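PDB 2XR1: transcription termination factor FttA from Methanosarcina mazei, which probably terminates transcription genome-wide by cutting nascent RNA where it leaves RNA polymerase, using a zinc-dependent nuclease centre. Local coordinates for residues Val243-Gln251 with Thr272-Tyr283; Val9-Ile17 with Ile27-Leu37. All coordinates share one frame; numbering follows the deposited sequence.

How the contacts relate
Contact 1 holds two histidine ligands of one zinc ion and an aspartate and a histidine of the other, its centre about 7 Å from the centre of the chain. Contact 2 belongs to the first KH domain, its centre about 31 Å from that same point and away from the zinc site. Between the centres of the two contacts the distance is about 33 Å, and their nearest atoms remain about 12 Å apart. Two successive helices come near the contacts: helix 146-157 packs on Asp274 and Val277 of contact 1, while Leu166 of helix 159-173 hydrogen-bonds the backbone of Gly34 in contact 2; His174, just past that helix, stacks on Phe32.

Contact 1: residues Val243-Gln251 with Thr272-Tyr283; sequences VTHAHLDHQ and TRDLMVLLQLDY. With ZN (zinc ion), chain E; ZN (zinc ion), chain F.
Gln251 folds back against Met276 and Leu279 from directly behind the HxHxDH signature of the metallo-beta-lactamase fold, formed here by His245, His247, Asp249 and His250. Its CG sits between the backbone N and the carbonyl carbon (chi1 52°), and a second bend at chi2 turns the amide toward the signature loop. There NE2 donates to Ala246 O at 2.8 Å, nearly straight (158°) and within the plane of its own amide. The same NE2 passes 3.6 Å from Leu279 CB, the two side chains crossing at about a right angle. Gln280, crossing obliquely, gives a weak bond from NE2 to Gln251 O; its closer approach to Gln251 OE1 is doubtful, and the two amide planes are turned 49° apart.

Met276 bends only at its last torsion, setting SD 3.9 Å from Gln251 CB and near Val243 CG2. Ala246 lays CB on the helix between Leu275 and Met276, and Thr272 CG2 meets Val243 CG1 at 3.8 Å. Thr272 OG1 bonds Thr269 and shares a water with Val243 O. Farther along, both methyls of Leu248 approach Tyr283 CB.

Residues 272-283 thus back, through a largely buried contact, a loop and short helix whose other side carries metal. One zinc ion takes His245 NE2 at 2.2 Å and His247 ND1 at 2.0 Å, with His332 and Asp355; the second takes Asp249 and His250, with Asp355 and His607. Asp212, in the second shell, bonds both His250 ND1 and Thr244 OG1, the latter also accepting from His245 ND1. Between the two first-shell rings, His245 CE1 lies over the centre of the His250 ring.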
loop_
_atom_site.group_PDB
_atom_site.type_symbol
_atom_site.label_atom_id
_atom_site.label_comp_id
_atom_site.label_asym_id
_atom_site.label_seq_id
_atom_site.Cartn_x
_atom_site.Cartn_y
_atom_site.Cartn_z
ATOM N N VAL B 243 12.306 -3.978 16.234
ATOM C CA VAL B 243 12.205 -2.856 17.148
ATOM C C VAL B 243 13.579 -2.172 17.143
ATOM O O VAL B 243 14.606 -2.769 17.498
ATOM C CB VAL B 243 11.825 -3.333 18.560
ATOM C CG1 VAL B 243 11.831 -2.191 19.512
ATOM C CG2 VAL B 243 10.438 -4.066 18.567
ATOM N N THR B 244 13.591 -0.912 16.744
ATOM C CA THR B 244 14.828 -0.190 16.560
ATOM C C THR B 244 15.420 0.255 17.897
ATOM O O THR B 244 16.636 0.262 18.052
ATOM C CB THR B 244 14.606 1.047 15.708
ATOM O OG1 THR B 244 13.654 1.854 16.369
ATOM C CG2 THR B 244 14.087 0.712 14.334
ATOM N N HIS B 245 14.565 0.628 18.851
ATOM C CA HIS B 245 15.022 0.960 20.195
ATOM C C HIS B 245 13.821 0.958 21.127
ATOM O O HIS B 245 12.693 0.831 20.681
ATOM C CB HIS B 245 15.787 2.302 20.269
ATOM C CG HIS B 245 14.971 3.513 19.943
ATOM N ND1 HIS B 245 14.534 3.805 18.665
ATOM C CD2 HIS B 245 14.548 4.538 20.727
ATOM C CE1 HIS B 245 13.869 4.950 18.686
ATOM N NE2 HIS B 245 13.885 5.428 19.917
ATOM N N ALA B 246 14.082 1.098 22.423
ATOM C CA ALA B 246 13.088 0.776 23.438
ATOM C C ALA B 246 12.039 1.819 23.662
ATOM O O ALA B 246 11.116 1.564 24.388
ATOM C CB ALA B 246 13.759 0.465 24.761
ATOM N N HIS B 247 12.149 2.986 23.033
ATOM C CA HIS B 247 11.186 4.049 23.297
ATOM C C HIS B 247 9.752 3.619 22.965
ATOM O O HIS B 247 9.504 2.965 21.961
ATOM C CB HIS B 247 11.553 5.326 22.568
ATOM C CG HIS B 247 12.615 6.136 23.241
ATOM N ND1 HIS B 247 13.497 6.925 22.534
ATOM C CD2 HIS B 247 12.911 6.311 24.544
ATOM C CE1 HIS B 247 14.298 7.542 23.382
ATOM N NE2 HIS B 247 13.967 7.182 24.604
ATOM N N LEU B 248 8.829 3.998 23.836
ATOM C CA LEU B 248 7.430 3.665 23.655
ATOM C C LEU B 248 6.904 4.018 22.267
ATOM O O LEU B 248 6.187 3.232 21.685
ATOM C CB LEU B 248 6.574 4.278 24.763
ATOM C CG LEU B 248 6.501 3.301 25.944
ATOM C CD1 LEU B 248 6.045 3.977 27.210
ATOM C CD2 LEU B 248 5.654 2.050 25.611
ATOM N N ASP B 249 7.328 5.157 21.714
ATOM C CA ASP B 249 6.861 5.616 20.410
ATOM C C ASP B 249 7.428 4.754 19.307
ATOM O O ASP B 249 7.257 5.105 18.167
ATOM C CB ASP B 249 7.188 7.124 20.184
ATOM C CG ASP B 249 8.720 7.433 20.083
ATOM O OD1 ASP B 249 9.446 7.116 21.054
ATOM O OD2 ASP B 249 9.228 8.012 19.071
ATOM N N HIS B 250 8.150 3.674 19.642
ATOM C CA HIS B 250 8.636 2.699 18.651
ATOM C C HIS B 250 8.325 1.192 18.897
ATOM O O HIS B 250 8.397 0.379 17.956
ATOM C CB HIS B 250 10.137 2.838 18.507
ATOM C CG HIS B 250 10.567 4.185 18.025
ATOM N ND1 HIS B 250 10.937 4.439 16.719
ATOM C CD2 HIS B 250 10.659 5.360 18.679
ATOM C CE1 HIS B 250 11.236 5.718 16.602
ATOM N NE2 HIS B 250 11.069 6.304 17.770
ATOM N N GLN B 251 8.080 0.823 20.159
ATOM C CA GLN B 251 7.765 -0.549 20.563
ATOM C C GLN B 251 6.409 -0.667 21.284
ATOM O O GLN B 251 5.844 -1.757 21.415
ATOM C CB GLN B 251 8.874 -1.123 21.448
ATOM C CG GLN B 251 9.333 -0.287 22.716
ATOM C CD GLN B 251 8.421 -0.429 23.935
ATOM O OE1 GLN B 251 7.428 -1.169 23.912
ATOM N NE2 GLN B 251 8.745 0.276 25.007
ATOM N N THR B 272 17.578 -3.402 24.312
ATOM C CA THR B 272 16.251 -3.047 23.905
ATOM C C THR B 272 15.251 -4.010 24.507
ATOM O O THR B 272 14.198 -3.627 24.977
ATOM C CB THR B 272 16.122 -3.076 22.360
ATOM O OG1 THR B 272 16.979 -2.079 21.824
ATOM C CG2 THR B 272 14.727 -2.806 21.899
ATOM N N ARG B 273 15.571 -5.284 24.460
ATOM C CA ARG B 273 14.649 -6.280 24.920
ATOM C C ARG B 273 14.260 -5.972 26.356
ATOM O O ARG B 273 13.086 -5.900 26.697
ATOM C CB ARG B 273 15.334 -7.621 24.854
ATOM C CG ARG B 273 14.380 -8.760 24.735
ATOM C CD ARG B 273 14.256 -9.519 25.977
ATOM N NE ARG B 273 15.496 -10.092 26.479
ATOM C CZ ARG B 273 15.834 -11.386 26.394
ATOM N NH1 ARG B 273 15.072 -12.282 25.734
ATOM N NH2 ARG B 273 16.964 -11.806 26.963
ATOM N N ASP B 274 15.269 -5.759 27.186
ATOM C CA ASP B 274 15.032 -5.538 28.615
ATOM C C ASP B 274 14.248 -4.249 28.896
ATOM O O ASP B 274 13.326 -4.248 29.744
ATOM C CB ASP B 274 16.364 -5.520 29.346
ATOM C CG ASP B 274 17.076 -6.885 29.317
ATOM O OD1 ASP B 274 16.434 -7.916 28.964
ATOM O OD2 ASP B 274 18.287 -6.932 29.680
ATOM N N LEU B 275 14.587 -3.168 28.162
ATOM C CA LEU B 275 13.941 -1.880 28.342
ATOM C C LEU B 275 12.506 -1.959 27.880
ATOM O O LEU B 275 11.625 -1.481 28.570
ATOM C CB LEU B 275 14.694 -0.781 27.612
ATOM C CG LEU B 275 16.083 -0.488 28.185
ATOM C CD1 LEU B 275 17.016 0.288 27.219
ATOM C CD2 LEU B 275 15.903 0.168 29.527
ATOM N N MET B 276 12.274 -2.608 26.749
ATOM C CA MET B 276 10.958 -2.742 26.163
ATOM C C MET B 276 9.984 -3.398 27.152
ATOM O O MET B 276 8.842 -2.956 27.310
ATOM C CB MET B 276 11.056 -3.597 24.905
ATOM C CG MET B 276 9.716 -4.095 24.359
ATOM S SD MET B 276 9.920 -4.716 22.651
ATOM C CE MET B 276 10.699 -6.317 22.940
ATOM N N VAL B 277 10.422 -4.469 27.810
ATOM C CA VAL B 277 9.566 -5.118 28.796
ATOM C C VAL B 277 9.259 -4.156 29.954
ATOM O O VAL B 277 8.115 -4.041 30.410
ATOM C CB VAL B 277 10.203 -6.450 29.310
ATOM C CG1 VAL B 277 9.572 -6.925 30.627
ATOM C CG2 VAL B 277 10.054 -7.523 28.222
ATOM N N LEU B 278 10.291 -3.465 30.414
ATOM C CA LEU B 278 10.142 -2.519 31.526
ATOM C C LEU B 278 9.157 -1.434 31.183
ATOM O O LEU B 278 8.199 -1.178 31.932
ATOM C CB LEU B 278 11.477 -1.859 31.842
ATOM C CG LEU B 278 11.452 -0.928 33.039
ATOM C CD1 LEU B 278 11.163 -1.729 34.275
ATOM C CD2 LEU B 278 12.747 -0.207 33.147
ATOM N N LEU B 279 9.391 -0.785 30.050
ATOM C CA LEU B 279 8.535 0.317 29.656
ATOM C C LEU B 279 7.127 -0.126 29.309
ATOM O O LEU B 279 6.202 0.596 29.573
ATOM C CB LEU B 279 9.120 1.077 28.475
ATOM C CG LEU B 279 10.436 1.806 28.703
ATOM C CD1 LEU B 279 10.899 2.430 27.380
ATOM C CD2 LEU B 279 10.303 2.814 29.852
ATOM N N GLN B 280 6.965 -1.292 28.713
ATOM C CA GLN B 280 5.639 -1.765 28.366
ATOM C C GLN B 280 4.801 -2.055 29.605
ATOM O O GLN B 280 3.670 -1.566 29.727
ATOM C CB GLN B 280 5.724 -2.989 27.459
ATOM C CG GLN B 280 6.116 -2.666 26.003
ATOM C CD GLN B 280 6.259 -3.900 25.129
ATOM O OE1 GLN B 280 6.086 -5.007 25.592
ATOM N NE2 GLN B 280 6.564 -3.707 23.855
ATOM N N LEU B 281 5.339 -2.836 30.535
ATOM C CA LEU B 281 4.577 -3.167 31.750
ATOM C C LEU B 281 4.221 -1.903 32.471
ATOM O O LEU B 281 3.159 -1.811 33.045
ATOM C CB LEU B 281 5.364 -4.069 32.714
ATOM C CG LEU B 281 5.617 -5.495 32.229
ATOM C CD1 LEU B 281 6.560 -6.262 33.139
ATOM C CD2 LEU B 281 4.301 -6.240 32.101
ATOM N N ASP B 282 5.116 -0.929 32.447
ATOM C CA ASP B 282 4.859 0.336 33.097
ATOM C C ASP B 282 3.813 1.152 32.360
ATOM O O ASP B 282 3.038 1.858 32.967
ATOM C CB ASP B 282 6.130 1.141 33.190
ATOM C CG ASP B 282 5.939 2.430 33.961
ATOM O OD1 ASP B 282 5.497 2.376 35.124
ATOM O OD2 ASP B 282 6.230 3.512 33.384
ATOM N N TYR B 283 3.806 1.083 31.048
ATOM C CA TYR B 283 2.852 1.840 30.269
ATOM C C TYR B 283 1.467 1.460 30.684
ATOM O O TYR B 283 0.688 2.329 31.093
ATOM C CB TYR B 283 3.050 1.588 28.792
ATOM C CG TYR B 283 2.015 2.196 27.863
ATOM C CD1 TYR B 283 1.671 3.541 27.931
ATOM C CD2 TYR B 283 1.428 1.423 26.850
ATOM C CE1 TYR B 283 0.749 4.093 27.033
ATOM C CE2 TYR B 283 0.511 1.968 25.954
ATOM C CZ TYR B 283 0.181 3.298 26.041
ATOM O OH TYR B 283 -0.736 3.806 25.134
HETATM ZN ZN ZN E . 13.591 7.490 20.589
HETATM ZN ZN ZN F . 11.237 8.295 18.531
HETATM O O HOH W 1 16.906 -2.746 19.088
#

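Contact 2: residues Val9-Ile17 with Ile27-Leu37; sequences VLLDLKHKI and ITDVEFEGPQL
Leu10 and Leu13 share one conformation: in each, CG stands anti to the carbonyl carbon and chi2 near 180° puts CD1 on the extended path. Leu13 uses this CD1 on Phe32, whereas Leu10 uses its other branch, CD2. The Phe32 ring swings in to meet them with its own CG anti to the carbonyl carbon (chi1 -66°), although its first bond does not aim at the helix. Leu10 CD2 then comes down over one face, 3.7 Å from the ring centroid and 25° off the normal, a CH-pi contact displaced toward the rim beside CD2 and CE2. Val9 CG2 touches from the edge, close to the ring plane, at 3.8 Å from Phe32 CE2. Leu13 CD1 reaches Phe32 CZ obliquely at 3.5 Å and also meets Leu37 CD2 at 4.0 Å, bridging the two strands.

The order helix 7-18, strands 30-33 and 36-41, helices 44-49 and 52-61, strand 65-69 is that of a type II KH domain, with 36-41 in the middle of the sheet and parallel to 65-69. Within it, residues 9-17 of the N-terminal helix run at 122° to strand 30-33 (N-to-C directions), the axes 8.1 Å apart at their closest, and Leu61 of helix 52-61 packs beside Leu13, Ile17 and Leu37.

Val30, at the start of the strand, points toward the helix and divides its methyls: CG1 goes to Leu10 and Leu13, while CG2 lies 3.8 Å from Ile17 CD1. Ile17 offers its other branch to Ile27, where CG2 meets CD1 with the side chains crossing at about a right angle. At the boundary, Lys14 bends along its outer chain and gives a weak bond from NZ to Thr28 O at 3.4 Å, the same NZ being salt-bridged to Glu18 OE2.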
loop_
_atom_site.group_PDB
_atom_site.type_symbol
_atom_site.label_atom_id
_atom_site.label_comp_id
_atom_site.label_asym_id
_atom_site.label_seq_id
_atom_site.Cartn_x
_atom_site.Cartn_y
_atom_site.Cartn_z
ATOM N N VAL B 9 16.000 -31.044 4.323
ATOM C CA VAL B 9 17.100 -30.089 4.143
ATOM C C VAL B 9 17.972 -30.061 5.387
ATOM O O VAL B 9 19.152 -29.745 5.296
ATOM C CB VAL B 9 16.611 -28.655 3.815
ATOM C CG1 VAL B 9 15.512 -28.706 2.774
ATOM C CG2 VAL B 9 16.149 -27.941 5.063
ATOM N N LEU B 10 17.371 -30.379 6.538
ATOM C CA LEU B 10 18.099 -30.537 7.796
ATOM C C LEU B 10 18.926 -31.830 7.802
ATOM O O LEU B 10 20.010 -31.853 8.388
ATOM C CB LEU B 10 17.152 -30.509 9.008
ATOM C CG LEU B 10 16.538 -29.152 9.414
ATOM C CD1 LEU B 10 15.496 -29.366 10.533
ATOM C CD2 LEU B 10 17.574 -28.084 9.815
ATOM N N LEU B 11 18.427 -32.898 7.175
ATOM C CA LEU B 11 19.234 -34.109 6.990
ATOM C C LEU B 11 20.439 -33.840 6.089
ATOM O O LEU B 11 21.565 -34.201 6.417
ATOM C CB LEU B 11 18.420 -35.268 6.393
ATOM C CG LEU B 11 17.953 -36.387 7.333
ATOM C CD1 LEU B 11 16.802 -35.896 8.208
ATOM C CD2 LEU B 11 17.511 -37.601 6.517
ATOM N N ASP B 12 20.198 -33.202 4.955
ATOM C CA ASP B 12 21.276 -32.821 4.053
ATOM C C ASP B 12 22.322 -31.982 4.798
ATOM O O ASP B 12 23.520 -32.126 4.577
ATOM C CB ASP B 12 20.705 -32.044 2.856
ATOM C CG ASP B 12 21.696 -31.922 1.703
ATOM O OD1 ASP B 12 22.743 -31.261 1.889
ATOM O OD2 ASP B 12 21.416 -32.470 0.608
ATOM N N LEU B 13 21.869 -31.115 5.694
ATOM C CA LEU B 13 22.786 -30.300 6.470
ATOM C C LEU B 13 23.505 -31.142 7.508
ATOM O O LEU B 13 24.713 -30.953 7.739
ATOM C CB LEU B 13 22.077 -29.116 7.127
ATOM C CG LEU B 13 21.697 -27.934 6.212
ATOM C CD1 LEU B 13 20.804 -26.947 6.975
ATOM C CD2 LEU B 13 22.928 -27.233 5.660
ATOM N N LYS B 14 22.789 -32.079 8.129
ATOM C CA LYS B 14 23.423 -32.939 9.116
ATOM C C LYS B 14 24.567 -33.675 8.444
ATOM O O LYS B 14 25.711 -33.582 8.881
ATOM C CB LYS B 14 22.449 -33.919 9.759
ATOM C CG LYS B 14 23.133 -34.858 10.770
ATOM C CD LYS B 14 22.181 -35.371 11.857
ATOM C CE LYS B 14 22.488 -36.836 12.270
ATOM N NZ LYS B 14 23.754 -37.118 13.051
ATOM N N HIS B 15 24.284 -34.347 7.339
ATOM C CA HIS B 15 25.315 -35.152 6.709
ATOM C C HIS B 15 26.511 -34.347 6.209
ATOM O O HIS B 15 27.647 -34.756 6.398
ATOM C CB HIS B 15 24.702 -36.036 5.630
ATOM C CG HIS B 15 23.762 -37.060 6.188
ATOM N ND1 HIS B 15 22.625 -37.475 5.528
ATOM C CD2 HIS B 15 23.776 -37.723 7.372
ATOM C CE1 HIS B 15 21.990 -38.365 6.272
ATOM N NE2 HIS B 15 22.667 -38.531 7.397
ATOM N N LYS B 16 26.249 -33.203 5.596
ATOM C CA LYS B 16 27.293 -32.244 5.228
ATOM C C LYS B 16 28.239 -31.973 6.393
ATOM O O LYS B 16 29.450 -32.088 6.266
ATOM C CB LYS B 16 26.645 -30.919 4.800
ATOM C CG LYS B 16 26.653 -30.641 3.312
ATOM C CD LYS B 16 27.898 -29.845 2.920
ATOM C CE LYS B 16 27.972 -29.579 1.407
ATOM N NZ LYS B 16 26.993 -28.541 0.965
ATOM N N ILE B 17 27.668 -31.582 7.525
ATOM C CA ILE B 17 28.432 -31.285 8.732
ATOM C C ILE B 17 29.273 -32.479 9.179
ATOM O O ILE B 17 30.470 -32.359 9.417
ATOM C CB ILE B 17 27.499 -30.928 9.878
ATOM C CG1 ILE B 17 27.121 -29.451 9.809
ATOM C CG2 ILE B 17 28.157 -31.234 11.210
ATOM C CD1 ILE B 17 25.703 -29.184 10.243
ATOM N N ILE B 27 27.779 -34.856 16.524
ATOM C CA ILE B 27 26.546 -34.117 16.786
ATOM C C ILE B 27 25.400 -35.108 16.795
ATOM O O ILE B 27 25.510 -36.186 16.214
ATOM C CB ILE B 27 26.250 -33.014 15.734
ATOM C CG1 ILE B 27 26.196 -33.611 14.315
ATOM C CG2 ILE B 27 27.240 -31.900 15.868
ATOM C CD1 ILE B 27 25.775 -32.657 13.242
ATOM N N THR B 28 24.321 -34.737 17.476
ATOM C CA THR B 28 23.091 -35.526 17.502
ATOM C C THR B 28 22.109 -34.985 16.452
ATOM O O THR B 28 21.792 -35.681 15.494
ATOM C CB THR B 28 22.438 -35.562 18.924
ATOM O OG1 THR B 28 22.275 -34.232 19.437
ATOM C CG2 THR B 28 23.288 -36.343 19.877
ATOM N N ASP B 29 21.639 -33.755 16.628
ATOM C CA ASP B 29 20.633 -33.170 15.736
ATOM C C ASP B 29 21.088 -31.817 15.206
ATOM O O ASP B 29 21.998 -31.156 15.750
ATOM C CB ASP B 29 19.257 -33.020 16.435
ATOM C CG ASP B 29 18.354 -34.263 16.263
ATOM O OD1 ASP B 29 18.729 -35.346 16.763
ATOM O OD2 ASP B 29 17.258 -34.150 15.640
ATOM N N VAL B 30 20.407 -31.436 14.129
ATOM C CA VAL B 30 20.574 -30.171 13.452
ATOM C C VAL B 30 19.161 -29.562 13.241
ATOM O O VAL B 30 18.259 -30.213 12.709
ATOM C CB VAL B 30 21.384 -30.407 12.158
ATOM C CG1 VAL B 30 21.065 -29.420 11.100
ATOM C CG2 VAL B 30 22.851 -30.373 12.467
ATOM N N GLU B 31 18.975 -28.334 13.728
ATOM C CA GLU B 31 17.706 -27.602 13.688
ATOM C C GLU B 31 17.935 -26.137 13.380
ATOM O O GLU B 31 18.861 -25.555 13.846
ATOM C CB GLU B 31 17.039 -27.613 15.064
ATOM C CG GLU B 31 16.273 -28.887 15.409
ATOM C CD GLU B 31 14.945 -29.050 14.616
ATOM O OE1 GLU B 31 14.408 -28.050 14.074
ATOM O OE2 GLU B 31 14.448 -30.189 14.530
ATOM N N PHE B 32 17.052 -25.551 12.607
ATOM C CA PHE B 32 16.963 -24.123 12.450
ATOM C C PHE B 32 16.183 -23.569 13.636
ATOM O O PHE B 32 15.023 -23.894 13.791
ATOM C CB PHE B 32 16.185 -23.786 11.195
ATOM C CG PHE B 32 16.862 -24.189 9.917
ATOM C CD1 PHE B 32 18.136 -23.701 9.581
ATOM C CD2 PHE B 32 16.198 -25.000 9.005
ATOM C CE1 PHE B 32 18.738 -24.053 8.383
ATOM C CE2 PHE B 32 16.791 -25.352 7.820
ATOM C CZ PHE B 32 18.070 -24.875 7.505
ATOM N N GLU B 33 16.822 -22.763 14.491
ATOM C CA GLU B 33 16.109 -22.145 15.610
ATOM C C GLU B 33 16.219 -20.650 15.482
ATOM O O GLU B 33 17.281 -20.069 15.674
ATOM C CB GLU B 33 16.621 -22.634 16.959
ATOM C CG GLU B 33 16.421 -24.130 17.148
ATOM C CD GLU B 33 16.958 -24.685 18.478
ATOM O OE1 GLU B 33 17.432 -23.884 19.333
ATOM O OE2 GLU B 33 16.903 -25.938 18.658
ATOM N N GLY B 34 15.110 -20.028 15.114
ATOM C CA GLY B 34 15.134 -18.639 14.714
ATOM C C GLY B 34 16.131 -18.470 13.580
ATOM O O GLY B 34 16.262 -19.350 12.708
ATOM N N PRO B 35 16.880 -17.353 13.604
ATOM C CA PRO B 35 17.844 -17.073 12.563
ATOM C C PRO B 35 18.948 -18.120 12.415
ATOM O O PRO B 35 19.504 -18.206 11.346
ATOM C CB PRO B 35 18.424 -15.748 12.998
ATOM C CG PRO B 35 17.379 -15.147 13.772
ATOM C CD PRO B 35 16.816 -16.246 14.562
ATOM N N GLN B 36 19.227 -18.918 13.451
ATOM C CA GLN B 36 20.423 -19.761 13.505
ATOM C C GLN B 36 20.217 -21.206 13.068
ATOM O O GLN B 36 19.166 -21.796 13.273
ATOM C CB GLN B 36 20.958 -19.830 14.945
ATOM C CG GLN B 36 21.350 -18.529 15.562
ATOM C CD GLN B 36 22.014 -18.717 16.898
ATOM O OE1 GLN B 36 23.180 -18.394 17.067
ATOM N NE2 GLN B 36 21.274 -19.244 17.854
ATOM N N LEU B 37 21.272 -21.796 12.531
ATOM C CA LEU B 37 21.363 -23.240 12.398
ATOM C C LEU B 37 22.000 -23.695 13.668
ATOM O O LEU B 37 23.027 -23.147 14.052
ATOM C CB LEU B 37 22.259 -23.599 11.237
ATOM C CG LEU B 37 22.451 -25.094 11.025
ATOM C CD1 LEU B 37 21.114 -25.817 10.982
ATOM C CD2 LEU B 37 23.278 -25.327 9.742
#